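Local structure of glycosyl transferase family 9 (Veillonella parvula, 3TOV) at residues 17-23 / 49-53. The protein probably transfers a sugar from an activated donor to an acceptor, as a GT-B enzyme of glycosyltransferase family 9, the heptosyltransferase family. Residues are numbered along the deposited sequence; the frame is centred on the assembly and turned at random.
Sequences MHLGDVI and LQQVM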
HETATM    1  N   MSE A  17       9.073   4.571  -6.005  1.00 54.84           N
HETATM    2  CA  MSE A  17       7.695   4.968  -6.250  1.00 55.57           C
HETATM    3  C   MSE A  17       6.951   5.380  -4.983  1.00 64.52           C
HETATM    4  O   MSE A  17       7.552   5.760  -3.976  1.00 70.63           O
HETATM    5  CB  MSE A  17       6.930   3.879  -6.994  1.00 51.70           C
HETATM    6  CG  MSE A  17       7.466   3.615  -8.405  1.00 57.72           C
HETATM    7 SE   MSE A  17       6.384   2.397  -9.525  0.41 39.03          SE
HETATM    8  CE  MSE A  17       4.940   3.648  -9.963  1.00 33.56           C
ATOM      9  N   HIS A  18       5.632   5.313  -5.057  1.00 62.19           N
ATOM     10  CA  HIS A  18       4.775   5.908  -4.053  1.00 56.55           C
ATOM     11  C   HIS A  18       4.335   4.905  -2.992  1.00 61.32           C
ATOM     12  O   HIS A  18       4.472   3.701  -3.177  1.00 68.81           O
ATOM     13  CB  HIS A  18       3.582   6.528  -4.752  1.00 57.91           C
ATOM     14  CG  HIS A  18       3.896   7.831  -5.415  1.00 70.75           C
ATOM     15  ND1 HIS A  18       5.064   8.521  -5.175  1.00 75.60           N
ATOM     16  CD2 HIS A  18       3.192   8.576  -6.300  1.00 75.59           C
ATOM     17  CE1 HIS A  18       5.066   9.638  -5.883  1.00 78.18           C
ATOM     18  NE2 HIS A  18       3.941   9.696  -6.573  1.00 76.39           N
ATOM     19  N   LEU A  19       3.808   5.402  -1.877  1.00 59.61           N
ATOM     20  CA  LEU A  19       3.442   4.548  -0.743  1.00 54.08           C
ATOM     21  C   LEU A  19       2.792   3.218  -1.139  1.00 54.10           C
ATOM     22  O   LEU A  19       3.172   2.156  -0.635  1.00 52.78           O
ATOM     23  CB  LEU A  19       2.528   5.301   0.220  1.00 50.45           C
ATOM     24  CG  LEU A  19       1.915   4.453   1.330  1.00 49.91           C
ATOM     25  CD1 LEU A  19       2.991   3.967   2.266  1.00 38.39           C
ATOM     26  CD2 LEU A  19       0.833   5.213   2.090  1.00 40.84           C
ATOM     27  N   GLY A  20       1.807   3.282  -2.032  1.00 55.21           N
ATOM     28  CA  GLY A  20       1.077   2.094  -2.443  1.00 56.41           C
ATOM     29  C   GLY A  20       1.932   1.140  -3.255  1.00 53.18           C
ATOM     30  O   GLY A  20       2.112  -0.030  -2.900  1.00 49.87           O
ATOM     31  N   ASP A  21       2.465   1.647  -4.359  1.00 49.83           N
ATOM     32  CA  ASP A  21       3.334   0.850  -5.193  1.00 45.63           C
ATOM     33  C   ASP A  21       4.413   0.193  -4.345  1.00 47.81           C
ATOM     34  O   ASP A  21       4.742  -0.955  -4.564  1.00 58.79           O
ATOM     35  CB  ASP A  21       3.946   1.699  -6.302  1.00 56.24           C
ATOM     36  CG  ASP A  21       2.890   2.393  -7.164  1.00 69.95           C
ATOM     37  OD1 ASP A  21       2.376   1.769  -8.118  1.00 74.84           O
ATOM     38  OD2 ASP A  21       2.582   3.573  -6.898  1.00 75.25           O
ATOM     39  N   VAL A  22       4.947   0.891  -3.352  1.00 48.91           N
ATOM     40  CA  VAL A  22       6.015   0.298  -2.543  1.00 49.05           C
ATOM     41  C   VAL A  22       5.547  -0.912  -1.743  1.00 47.24           C
ATOM     42  O   VAL A  22       6.133  -1.996  -1.835  1.00 48.03           O
ATOM     43  CB  VAL A  22       6.704   1.316  -1.607  1.00 53.00           C
ATOM     44  CG1 VAL A  22       7.506   0.602  -0.518  1.00 31.21           C
ATOM     45  CG2 VAL A  22       7.598   2.219  -2.409  1.00 53.62           C
ATOM     46  N   ILE A  23       4.496  -0.739  -0.959  1.00 44.79           N
ATOM     47  CA  ILE A  23       4.030  -1.836  -0.122  1.00 49.21           C
ATOM     48  C   ILE A  23       3.792  -3.089  -0.966  1.00 54.35           C
ATOM     49  O   ILE A  23       3.997  -4.217  -0.507  1.00 52.25           O
ATOM     50  CB  ILE A  23       2.785  -1.429   0.662  1.00 49.34           C
ATOM     51  CG1 ILE A  23       3.133  -0.215   1.544  1.00 50.03           C
ATOM     52  CG2 ILE A  23       2.256  -2.602   1.462  1.00 30.52           C
ATOM     53  CD1 ILE A  23       1.934   0.532   2.124  1.00 49.53           C
ATOM     54  N   LEU A  49       8.973   7.432   2.408  1.00 60.40           N
ATOM     55  CA  LEU A  49       8.340   6.155   2.675  1.00 65.14           C
ATOM     56  C   LEU A  49       9.229   5.276   3.540  1.00 61.26           C
ATOM     57  O   LEU A  49       8.930   4.102   3.753  1.00 59.96           O
ATOM     58  CB  LEU A  49       7.999   5.442   1.357  1.00 64.61           C
ATOM     59  CG  LEU A  49       7.249   6.296   0.330  1.00 60.02           C
ATOM     60  CD1 LEU A  49       7.019   5.538  -0.963  1.00 56.10           C
ATOM     61  CD2 LEU A  49       5.939   6.769   0.925  1.00 59.67           C
ATOM     62  N   GLN A  50      10.313   5.844   4.045  1.00 61.03           N
ATOM     63  CA  GLN A  50      11.346   5.025   4.664  1.00 66.41           C
ATOM     64  C   GLN A  50      10.862   4.209   5.864  1.00 71.23           C
ATOM     65  O   GLN A  50      11.312   3.078   6.054  1.00 69.53           O
ATOM     66  CB  GLN A  50      12.589   5.858   4.995  1.00 72.90           C
ATOM     67  CG  GLN A  50      12.928   5.990   6.464  1.00 82.64           C
ATOM     68  CD  GLN A  50      13.521   7.349   6.765  1.00 97.09           C
ATOM     69  OE1 GLN A  50      13.781   8.134   5.850  1.00 96.78           O
ATOM     70  NE2 GLN A  50      13.726   7.646   8.047  1.00108.09           N
ATOM     71  N   GLN A  51       9.943   4.757   6.660  1.00 71.73           N
ATOM     72  CA  GLN A  51       9.487   4.040   7.852  1.00 67.68           C
ATOM     73  C   GLN A  51       8.772   2.736   7.475  1.00 64.79           C
ATOM     74  O   GLN A  51       8.586   1.841   8.296  1.00 67.44           O
ATOM     75  CB  GLN A  51       8.588   4.918   8.713  1.00 67.98           C
ATOM     76  CG  GLN A  51       8.873   6.388   8.587  1.00 77.11           C
ATOM     77  CD  GLN A  51       8.295   7.181   9.746  1.00 86.10           C
ATOM     78  OE1 GLN A  51       8.205   6.683  10.867  1.00 88.09           O
ATOM     79  NE2 GLN A  51       7.894   8.417   9.479  1.00 88.13           N
ATOM     80  N   VAL A  52       8.384   2.634   6.214  1.00 65.77           N
ATOM     81  CA  VAL A  52       7.678   1.466   5.707  1.00 69.80           C
ATOM     82  C   VAL A  52       8.564   0.207   5.622  1.00 72.85           C
ATOM     83  O   VAL A  52       8.104  -0.924   5.824  1.00 70.29           O
ATOM     84  CB  VAL A  52       7.095   1.789   4.329  1.00 62.85           C
ATOM     85  CG1 VAL A  52       6.741   0.518   3.580  1.00 61.44           C
ATOM     86  CG2 VAL A  52       5.898   2.703   4.493  1.00 60.06           C
HETATM   87  N   MSE A  53       9.843   0.415   5.339  1.00 71.50           N
HETATM   88  CA  MSE A  53      10.747  -0.697   5.131  1.00 64.63           C
HETATM   89  C   MSE A  53      11.752  -0.876   6.269  1.00 58.43           C
HETATM   90  O   MSE A  53      12.314  -1.958   6.429  1.00 55.01           O
HETATM   91  CB  MSE A  53      11.473  -0.532   3.800  1.00 63.85           C
HETATM   92  CG  MSE A  53      11.882  -1.850   3.167  1.00 68.24           C
HETATM   93 SE   MSE A  53      10.364  -2.843   2.470  0.67 84.26          SE
HETATM   94  CE  MSE A  53       9.944  -1.736   0.946  1.00 35.68           C
TER
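Leu49 has CG anti to its carbonyl carbon (chi1 -50°) and an extended second torsion (chi2 177°), which carries its methyls across to the start of helix 19-23, while Val22 has CG1 anti to its backbone N (chi1 164°), an orientation that lays CG1 against Val52 and Met53 and CG2 against Leu49. The Leu49 branches divide the work: CD1 lies beside the backbone at Met17-Leu19 and meets Val22 CG2 at 3.7 Å, and CD2 packs on Leu19 CB at 3.8 Å. Val22 CG1 in turn is 3.7 Å from Met53 CE, the selenomethionine's methyl, which the bends at its second and third torsions bring inward. Farther along, Leu19 CD1 touches Val52 CG2 at 3.9 Å, and Val52 CG1 is 4.2 Å from Ile23 CG1, a looser approach. An alanine in place of Leu49 would probably open a gap beside the Leu19 backbone and take from Val22 CG2 the methyl it meets across the contact. Tyr43 and Ile45 of strand 40-46 back Val22. The contact joins short helix 19-23, which follows strand 10-14, to the loop after strand 40-46. Leu252 touches Leu49 and Val52, and Val275 touches Leu19 and Ile23; their helices, 252-260 and 271-277, belong with the second parallel sheet, consistent with the cleft side of a GT-B fold. Each segment satisfies part of its backbone internally, as in the helical bond from Val22 N to His18 O (2.9 Å). Between the two segments cohesion therefore rests on apolar packing, with no hydrogen bond or salt bridge across.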